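Local coordinates for fimbrin (Schizosaccharomyces pombe, PDB 1RT8), which binds and crosslinks actin filaments through two actin-binding regions, contributing to cell polarity, cytokinesis, mating and spore formation, at residues D192-T197 with A211-T216; N308-R311 with I315-Q318; A319-T324 with V328-V333. One frame throughout, in Å; residues are numbered along the deposited sequence.

Contact 1: D192-T197 with A211-T216; sequences DGENYT and APLQTT
This is a van der Waals packing contact within the second calponin-homology (CH) domain, where Thr197 and Glu194 in the first turn of helix 194-203 pack on Pro212 and Leu213 in the loop before helix 218-230. Thr197 presents both its branches: its CG2 lies 3.9 Å from Leu213 CG and equally near the proline CD, while its OG1 stands 3.6 Å from Pro212 CB. Thr197 OG1 also donates to Gly193 O at 2.8 Å, the angle at the carbonyl oxygen being 154°. With OG1 anti to the carbonyl carbon (chi1 -66°), the hydroxyl turns back to Gly193 O while still grazing the proline, and CG2 points to Pro212 and Leu213. Replacing Thr197 by an alanine removes OG1 and CG2, and would probably cost Gly193 O its hydroxyl donor and open a gap against Pro212 and Leu213. The helix start is fixed by an Asx turn, Asp192 OD1 accepting from Glu194 N at 2.9 Å with Gly193 as N-cap, and Arg181 forms salt bridges with both acids. Glu194 uses its aliphatic part here, its CG meeting Leu213 CD2 at 3.6 Å as the two side chains cross at about a right angle. Thr197 N and Thr197 OG1 approach Gly193 O from opposite faces of its plane.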
loop_
_atom_site.group_PDB
_atom_site.type_symbol
_atom_site.label_atom_id
_atom_site.label_comp_id
_atom_site.label_asym_id
_atom_site.label_seq_id
_atom_site.Cartn_x
_atom_site.Cartn_y
_atom_site.Cartn_z
ATOM N N ASP A 192 -10.491 13.623 25.467
ATOM C CA ASP A 192 -10.826 14.668 26.434
ATOM C C ASP A 192 -9.926 15.890 26.320
ATOM O O ASP A 192 -10.044 16.834 27.101
ATOM C CB ASP A 192 -10.830 14.143 27.883
ATOM C CG ASP A 192 -9.468 13.688 28.362
ATOM O OD1 ASP A 192 -8.431 14.107 27.795
ATOM O OD2 ASP A 192 -9.445 12.910 29.338
ATOM N N GLY A 193 -9.031 15.859 25.335
ATOM C CA GLY A 193 -8.135 16.980 25.089
ATOM C C GLY A 193 -6.947 17.169 26.007
ATOM O O GLY A 193 -6.117 18.041 25.757
ATOM N N GLU A 194 -6.850 16.364 27.062
ATOM C CA GLU A 194 -5.746 16.472 28.006
ATOM C C GLU A 194 -4.404 16.049 27.437
ATOM O O GLU A 194 -3.423 16.781 27.529
ATOM C CB GLU A 194 -6.025 15.638 29.260
ATOM C CG GLU A 194 -6.981 16.280 30.241
ATOM C CD GLU A 194 -7.050 15.521 31.562
ATOM O OE1 GLU A 194 -6.329 14.511 31.715
ATOM O OE2 GLU A 194 -7.823 15.938 32.447
ATOM N N ASN A 195 -4.346 14.854 26.862
ATOM C CA ASN A 195 -3.089 14.378 26.308
ATOM C C ASN A 195 -2.575 15.260 25.174
ATOM O O ASN A 195 -1.368 15.464 25.042
ATOM C CB ASN A 195 -3.225 12.917 25.881
ATOM C CG ASN A 195 -3.343 11.985 27.085
ATOM O OD1 ASN A 195 -2.827 12.296 28.152
ATOM N ND2 ASN A 195 -4.011 10.849 26.919
ATOM N N TYR A 196 -3.492 15.796 24.374
ATOM C CA TYR A 196 -3.113 16.683 23.282
ATOM C C TYR A 196 -2.494 17.956 23.866
ATOM O O TYR A 196 -1.449 18.420 23.398
ATOM C CB TYR A 196 -4.342 17.047 22.444
ATOM C CG TYR A 196 -4.758 16.006 21.413
ATOM C CD1 TYR A 196 -6.087 15.924 20.992
ATOM C CD2 TYR A 196 -3.829 15.142 20.834
ATOM C CE1 TYR A 196 -6.488 15.014 20.026
ATOM C CE2 TYR A 196 -4.220 14.211 19.847
ATOM C CZ TYR A 196 -5.554 14.159 19.453
ATOM O OH TYR A 196 -5.979 13.267 18.491
ATOM N N THR A 197 -3.138 18.513 24.891
ATOM C CA THR A 197 -2.642 19.728 25.543
ATOM C C THR A 197 -1.226 19.537 26.094
ATOM O O THR A 197 -0.368 20.393 25.916
ATOM C CB THR A 197 -3.568 20.160 26.696
ATOM O OG1 THR A 197 -4.842 20.543 26.167
ATOM C CG2 THR A 197 -2.970 21.338 27.455
ATOM N N ALA A 211 -2.925 25.506 30.218
ATOM C CA ALA A 211 -4.143 26.170 30.679
ATOM C C ALA A 211 -5.435 25.426 30.306
ATOM O O ALA A 211 -6.377 25.387 31.093
ATOM C CB ALA A 211 -4.192 27.602 30.144
ATOM N N PRO A 212 -5.501 24.836 29.097
ATOM C CA PRO A 212 -6.726 24.120 28.721
ATOM C C PRO A 212 -7.097 23.027 29.729
ATOM O O PRO A 212 -8.267 22.675 29.885
ATOM C CB PRO A 212 -6.381 23.551 27.346
ATOM C CG PRO A 212 -5.458 24.591 26.791
ATOM C CD PRO A 212 -4.559 24.883 27.966
ATOM N N LEU A 213 -6.092 22.489 30.406
ATOM C CA LEU A 213 -6.337 21.451 31.400
ATOM C C LEU A 213 -7.308 21.960 32.464
ATOM O O LEU A 213 -8.044 21.177 33.069
ATOM C CB LEU A 213 -5.019 21.025 32.048
ATOM C CG LEU A 213 -4.035 20.313 31.114
ATOM C CD1 LEU A 213 -2.718 20.030 31.838
ATOM C CD2 LEU A 213 -4.664 19.023 30.620
ATOM N N GLN A 214 -7.326 23.280 32.657
ATOM C CA GLN A 214 -8.190 23.922 33.650
ATOM C C GLN A 214 -9.628 24.184 33.184
ATOM O O GLN A 214 -10.486 24.574 33.982
ATOM C CB GLN A 214 -7.560 25.243 34.106
ATOM C CG GLN A 214 -6.111 25.114 34.550
ATOM C CD GLN A 214 -5.910 23.980 35.535
ATOM O OE1 GLN A 214 -6.670 23.836 36.498
ATOM N NE2 GLN A 214 -4.875 23.166 35.305
ATOM N N THR A 215 -9.884 23.982 31.898
ATOM C CA THR A 215 -11.219 24.191 31.340
ATOM C C THR A 215 -12.040 22.941 31.636
ATOM O O THR A 215 -11.646 21.840 31.261
ATOM C CB THR A 215 -11.143 24.408 29.812
ATOM O OG1 THR A 215 -10.311 25.544 29.536
ATOM C CG2 THR A 215 -12.532 24.636 29.226
ATOM N N THR A 216 -13.180 23.105 32.297
ATOM C CA THR A 216 -14.008 21.957 32.645
ATOM C C THR A 216 -14.879 21.441 31.505
ATOM O O THR A 216 -15.044 20.231 31.360
ATOM C CB THR A 216 -14.898 22.258 33.861
ATOM O OG1 THR A 216 -15.817 23.307 33.537
ATOM C CG2 THR A 216 -14.035 22.685 35.045
#

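Contact 2: N308-R311 with I315-Q318; sequences NNLR and ILLQ
The flat group in this contact is the peptide linking Asn309 to Leu310, with Ile315 at its oxygen end, displaced to one side of the plane, and Leu310 CD2 lying over that same side. Ile315 CG1 comes to 3.3 Å from Asn309 O. A bridging water lies slightly to the other side of the plane: it donates to Asn309 O at 2.7 Å and accepts from Ile315 N at 2.8 Å. Since Ile315 is in the first turn of helix 314-323, where backbone N-H groups have no carbonyl of a preceding turn to bond to, the water serves as its acceptor and joins the two backbones indirectly.

Beyond the peptide the contact is hydrocarbon. Leu310 and Ile315 cross at about a right angle, and Leu310 CD2 meets Ile315 CG2 at 3.3 Å, with the isoleucine CB close behind; these separations are shorter than usual van der Waals contact, so the packing is tight. CG2 of Ile315 is anti to its backbone N, whereas CG1 lies beside that N (chi1 -66°), an orientation that gives CG2 to the leucine and CG1 to the carbonyl. The other leucine methyl is more relaxed, Leu310 CD1 lying 4.2 Å from Leu316 CD2. Val386 of helix 379-397 touches both leucines, and Ile303 lies against Ile315. Leu310, just after the short helix 306-309, and Leu316, near the start of helix 314-323, thus both pack on helix 379-397, within the all-helical packing of a CH domain, here the third.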
loop_
_atom_site.group_PDB
_atom_site.type_symbol
_atom_site.label_atom_id
_atom_site.label_comp_id
_atom_site.label_asym_id
_atom_site.label_seq_id
_atom_site.Cartn_x
_atom_site.Cartn_y
_atom_site.Cartn_z
ATOM N N ASN A 308 11.074 -11.940 9.672
ATOM C CA ASN A 308 10.789 -12.354 11.039
ATOM C C ASN A 308 9.339 -12.799 11.205
ATOM O O ASN A 308 9.052 -13.695 11.997
ATOM C CB ASN A 308 11.095 -11.236 12.045
ATOM C CG ASN A 308 12.586 -11.089 12.321
ATOM O OD1 ASN A 308 13.231 -12.008 12.847
ATOM N ND2 ASN A 308 13.147 -9.932 11.959
ATOM N N ASN A 309 8.436 -12.201 10.440
ATOM C CA ASN A 309 7.018 -12.533 10.551
ATOM C C ASN A 309 6.581 -13.915 10.043
ATOM O O ASN A 309 5.436 -14.309 10.267
ATOM C CB ASN A 309 6.167 -11.467 9.848
ATOM C CG ASN A 309 6.370 -10.067 10.417
ATOM O OD1 ASN A 309 6.908 -9.887 11.518
ATOM N ND2 ASN A 309 5.921 -9.065 9.671
ATOM N N LEU A 310 7.461 -14.649 9.363
ATOM C CA LEU A 310 7.099 -15.975 8.848
ATOM C C LEU A 310 7.748 -17.101 9.647
ATOM O O LEU A 310 7.557 -18.283 9.332
ATOM C CB LEU A 310 7.536 -16.138 7.385
ATOM C CG LEU A 310 7.144 -15.040 6.392
ATOM C CD1 LEU A 310 7.454 -15.486 4.965
ATOM C CD2 LEU A 310 5.684 -14.757 6.532
ATOM N N ARG A 311 8.520 -16.737 10.669
ATOM C CA ARG A 311 9.221 -17.732 11.471
ATOM C C ARG A 311 8.381 -18.759 12.236
ATOM O O ARG A 311 8.825 -19.883 12.425
ATOM C CB ARG A 311 10.180 -17.039 12.437
ATOM C CG ARG A 311 11.296 -16.263 11.745
ATOM C CD ARG A 311 12.328 -15.815 12.767
ATOM N NE ARG A 311 13.354 -14.959 12.181
ATOM C CZ ARG A 311 14.468 -14.599 12.813
ATOM N NH1 ARG A 311 14.689 -15.026 14.050
ATOM N NH2 ARG A 311 15.365 -13.825 12.206
ATOM N N ILE A 315 1.774 -17.544 9.112
ATOM C CA ILE A 315 1.499 -16.745 7.924
ATOM C C ILE A 315 1.528 -17.624 6.681
ATOM O O ILE A 315 0.626 -17.558 5.849
ATOM C CB ILE A 315 2.539 -15.610 7.763
ATOM C CG1 ILE A 315 2.389 -14.606 8.908
ATOM C CG2 ILE A 315 2.389 -14.936 6.394
ATOM C CD1 ILE A 315 1.049 -13.929 8.988
ATOM N N LEU A 316 2.564 -18.450 6.556
ATOM C CA LEU A 316 2.687 -19.341 5.407
ATOM C C LEU A 316 1.511 -20.319 5.323
ATOM O O LEU A 316 0.948 -20.545 4.245
ATOM C CB LEU A 316 4.013 -20.113 5.476
ATOM C CG LEU A 316 5.272 -19.270 5.185
ATOM C CD1 LEU A 316 6.533 -20.042 5.526
ATOM C CD2 LEU A 316 5.283 -18.882 3.720
ATOM N N LEU A 317 1.139 -20.893 6.464
ATOM C CA LEU A 317 0.040 -21.840 6.500
ATOM C C LEU A 317 -1.265 -21.173 6.076
ATOM O O LEU A 317 -2.070 -21.777 5.371
ATOM C CB LEU A 317 -0.072 -22.461 7.894
ATOM C CG LEU A 317 1.110 -23.390 8.212
ATOM C CD1 LEU A 317 1.041 -23.881 9.650
ATOM C CD2 LEU A 317 1.110 -24.561 7.245
ATOM N N GLN A 318 -1.474 -19.928 6.486
ATOM C CA GLN A 318 -2.686 -19.216 6.091
ATOM C C GLN A 318 -2.707 -19.024 4.578
ATOM O O GLN A 318 -3.742 -19.208 3.942
ATOM C CB GLN A 318 -2.769 -17.854 6.766
ATOM C CG GLN A 318 -3.089 -17.904 8.246
ATOM C CD GLN A 318 -3.017 -16.530 8.876
ATOM O OE1 GLN A 318 -3.726 -15.607 8.470
ATOM N NE2 GLN A 318 -2.152 -16.382 9.869
HETATM O O HOH W 1 4.162 -16.691 10.403
#

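Contact 3: A319-T324 with V328-V333; sequences AYDKIT and VNWKKV
The backbones approach most closely at Asp321 and Val328, whose CA atoms are 6.1 Å apart, where helix 314-323 nears its end and the chain returns alongside it without regular secondary structure. Asp321 spans the gap with both carboxylate oxygens. OD1 takes the backbone N-H of Val328, with 2.9 Å between Asp321 OD1 and Val328 N, on its syn side though tilted from the carboxylate plane; the N of Thr327 donates to it as well. OD2 takes the indole: Trp330 NE1 is 3.0 Å from Asp321 OD2, and the bond is almost straight at 176°. The acceptor lies in the ring plane, at its edge, but the indole N-H meets the carboxylate from above, the two planes being 69° apart. The aspartate chi1 of -116°, well off a staggered position, accompanies this double reach. Val328 CG1, anti to its backbone N, sits 3.6 Å above the centre of the Trp330 ring, while Val328 CG2 packs 4.1 Å from Tyr320 CB. Leu317 and Gln318 also touch the indole. Three N-H groups therefore converge on one carboxylate, which would tend to stabilise its negative charge, limit its rotation and fix the indole edge against the helix.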
loop_
_atom_site.group_PDB
_atom_site.type_symbol
_atom_site.label_atom_id
_atom_site.label_comp_id
_atom_site.label_asym_id
_atom_site.label_seq_id
_atom_site.Cartn_x
_atom_site.Cartn_y
_atom_site.Cartn_z
ATOM N N ALA A 319 -1.555 -18.658 4.015
ATOM C CA ALA A 319 -1.425 -18.437 2.579
ATOM C C ALA A 319 -1.854 -19.680 1.810
ATOM O O ALA A 319 -2.637 -19.579 0.858
ATOM C CB ALA A 319 0.025 -18.068 2.224
ATOM N N TYR A 320 -1.349 -20.848 2.221
ATOM C CA TYR A 320 -1.708 -22.106 1.562
ATOM C C TYR A 320 -3.216 -22.279 1.502
ATOM O O TYR A 320 -3.749 -22.692 0.483
ATOM C CB TYR A 320 -1.134 -23.325 2.295
ATOM C CG TYR A 320 0.304 -23.657 1.972
ATOM C CD1 TYR A 320 1.311 -23.459 2.923
ATOM C CD2 TYR A 320 0.671 -24.149 0.711
ATOM C CE1 TYR A 320 2.643 -23.739 2.630
ATOM C CE2 TYR A 320 2.017 -24.433 0.411
ATOM C CZ TYR A 320 2.989 -24.221 1.383
ATOM O OH TYR A 320 4.308 -24.476 1.124
ATOM N N ASP A 321 -3.889 -21.978 2.610
ATOM C CA ASP A 321 -5.342 -22.113 2.709
ATOM C C ASP A 321 -6.088 -21.076 1.880
ATOM O O ASP A 321 -7.158 -21.369 1.335
ATOM C CB ASP A 321 -5.774 -22.011 4.170
ATOM C CG ASP A 321 -6.399 -23.292 4.685
ATOM O OD1 ASP A 321 -6.103 -24.370 4.130
ATOM O OD2 ASP A 321 -7.175 -23.223 5.658
ATOM N N LYS A 322 -5.528 -19.871 1.785
ATOM C CA LYS A 322 -6.147 -18.797 1.007
ATOM C C LYS A 322 -6.077 -19.128 -0.475
ATOM O O LYS A 322 -6.977 -18.789 -1.240
ATOM C CB LYS A 322 -5.430 -17.471 1.253
ATOM C CG LYS A 322 -5.501 -16.970 2.686
ATOM C CD LYS A 322 -6.879 -16.434 3.032
ATOM C CE LYS A 322 -6.863 -15.782 4.408
ATOM N NZ LYS A 322 -8.188 -15.206 4.777
ATOM N N ILE A 323 -4.997 -19.790 -0.868
ATOM C CA ILE A 323 -4.777 -20.174 -2.256
ATOM C C ILE A 323 -5.530 -21.461 -2.593
ATOM O O ILE A 323 -6.016 -21.629 -3.710
ATOM C CB ILE A 323 -3.265 -20.381 -2.532
ATOM C CG1 ILE A 323 -2.517 -19.060 -2.332
ATOM C CG2 ILE A 323 -3.048 -20.894 -3.946
ATOM C CD1 ILE A 323 -1.018 -19.186 -2.430
ATOM N N THR A 324 -5.615 -22.366 -1.623
ATOM C CA THR A 324 -6.303 -23.640 -1.806
ATOM C C THR A 324 -7.047 -23.996 -0.520
ATOM O O THR A 324 -6.491 -24.621 0.374
ATOM C CB THR A 324 -5.312 -24.782 -2.113
ATOM O OG1 THR A 324 -4.425 -24.384 -3.165
ATOM C CG2 THR A 324 -6.066 -26.033 -2.552
ATOM N N VAL A 328 -4.903 -26.960 4.788
ATOM C CA VAL A 328 -4.325 -27.096 6.115
ATOM C C VAL A 328 -5.241 -27.666 7.200
ATOM O O VAL A 328 -6.376 -27.227 7.373
ATOM C CB VAL A 328 -3.796 -25.726 6.598
ATOM C CG1 VAL A 328 -3.123 -25.868 7.948
ATOM C CG2 VAL A 328 -2.828 -25.163 5.572
ATOM N N ASN A 329 -4.730 -28.655 7.924
ATOM C CA ASN A 329 -5.462 -29.243 9.034
ATOM C C ASN A 329 -5.000 -28.447 10.242
ATOM O O ASN A 329 -3.980 -28.768 10.853
ATOM C CB ASN A 329 -5.085 -30.709 9.223
ATOM C CG ASN A 329 -5.782 -31.341 10.423
ATOM O OD1 ASN A 329 -5.654 -32.540 10.668
ATOM N ND2 ASN A 329 -6.526 -30.533 11.172
ATOM N N TRP A 330 -5.744 -27.409 10.590
ATOM C CA TRP A 330 -5.361 -26.573 11.715
ATOM C C TRP A 330 -5.329 -27.240 13.087
ATOM O O TRP A 330 -4.865 -26.641 14.054
ATOM C CB TRP A 330 -6.236 -25.328 11.746
ATOM C CG TRP A 330 -5.995 -24.475 10.536
ATOM C CD1 TRP A 330 -6.664 -24.522 9.348
ATOM C CD2 TRP A 330 -4.969 -23.490 10.380
ATOM N NE1 TRP A 330 -6.116 -23.628 8.458
ATOM C CE2 TRP A 330 -5.072 -22.984 9.066
ATOM C CE3 TRP A 330 -3.966 -22.993 11.220
ATOM C CZ2 TRP A 330 -4.213 -21.996 8.577
ATOM C CZ3 TRP A 330 -3.111 -22.012 10.732
ATOM C CH2 TRP A 330 -3.239 -21.527 9.422
ATOM N N LYS A 331 -5.811 -28.477 13.177
ATOM C CA LYS A 331 -5.790 -29.185 14.452
ATOM C C LYS A 331 -4.368 -29.671 14.698
ATOM O O LYS A 331 -4.014 -30.071 15.807
ATOM C CB LYS A 331 -6.752 -30.377 14.424
ATOM C CG LYS A 331 -8.224 -29.988 14.343
ATOM C CD LYS A 331 -9.142 -31.213 14.312
ATOM C CE LYS A 331 -10.606 -30.807 14.148
ATOM N NZ LYS A 331 -11.526 -31.980 14.104
ATOM N N LYS A 332 -3.552 -29.626 13.651
ATOM C CA LYS A 332 -2.162 -30.057 13.739
ATOM C C LYS A 332 -1.203 -28.869 13.832
ATOM O O LYS A 332 0.010 -29.050 13.901
ATOM C CB LYS A 332 -1.795 -30.909 12.517
ATOM C CG LYS A 332 -2.603 -32.191 12.376
ATOM C CD LYS A 332 -2.257 -32.922 11.083
ATOM C CE LYS A 332 -3.146 -34.145 10.873
ATOM N NZ LYS A 332 -2.978 -34.748 9.516
ATOM N N VAL A 333 -1.759 -27.662 13.849
ATOM C CA VAL A 333 -0.971 -26.434 13.907
ATOM C C VAL A 333 -0.884 -25.806 15.303
ATOM O O VAL A 333 -1.874 -25.766 16.039
ATOM C CB VAL A 333 -1.561 -25.383 12.935
ATOM C CG1 VAL A 333 -0.812 -24.060 13.063
ATOM C CG2 VAL A 333 -1.491 -25.904 11.506
#

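Overall arrangement
From the N terminus, contact 1 comes first, closing the loop that runs through helix 194-203 to the approach of helix 218-230 in the second CH domain, part of the first actin-binding region. Contacts 2 and 3 follow in the third CH domain, within the second region. Contact 2 closes the short turn between helix 306-309 and helix 314-323; contact 3 closes the turn after that helix. All three are in series, neither nested nor crossed. Contact 1 stands apart, its centre about 44 Å from that of contact 2. The other two share helix 314-323 and touch, Leu317 CB lying 3.6 Å from Trp330 CH2; contact 2 lies at the start of that helix and contact 3 towards its end.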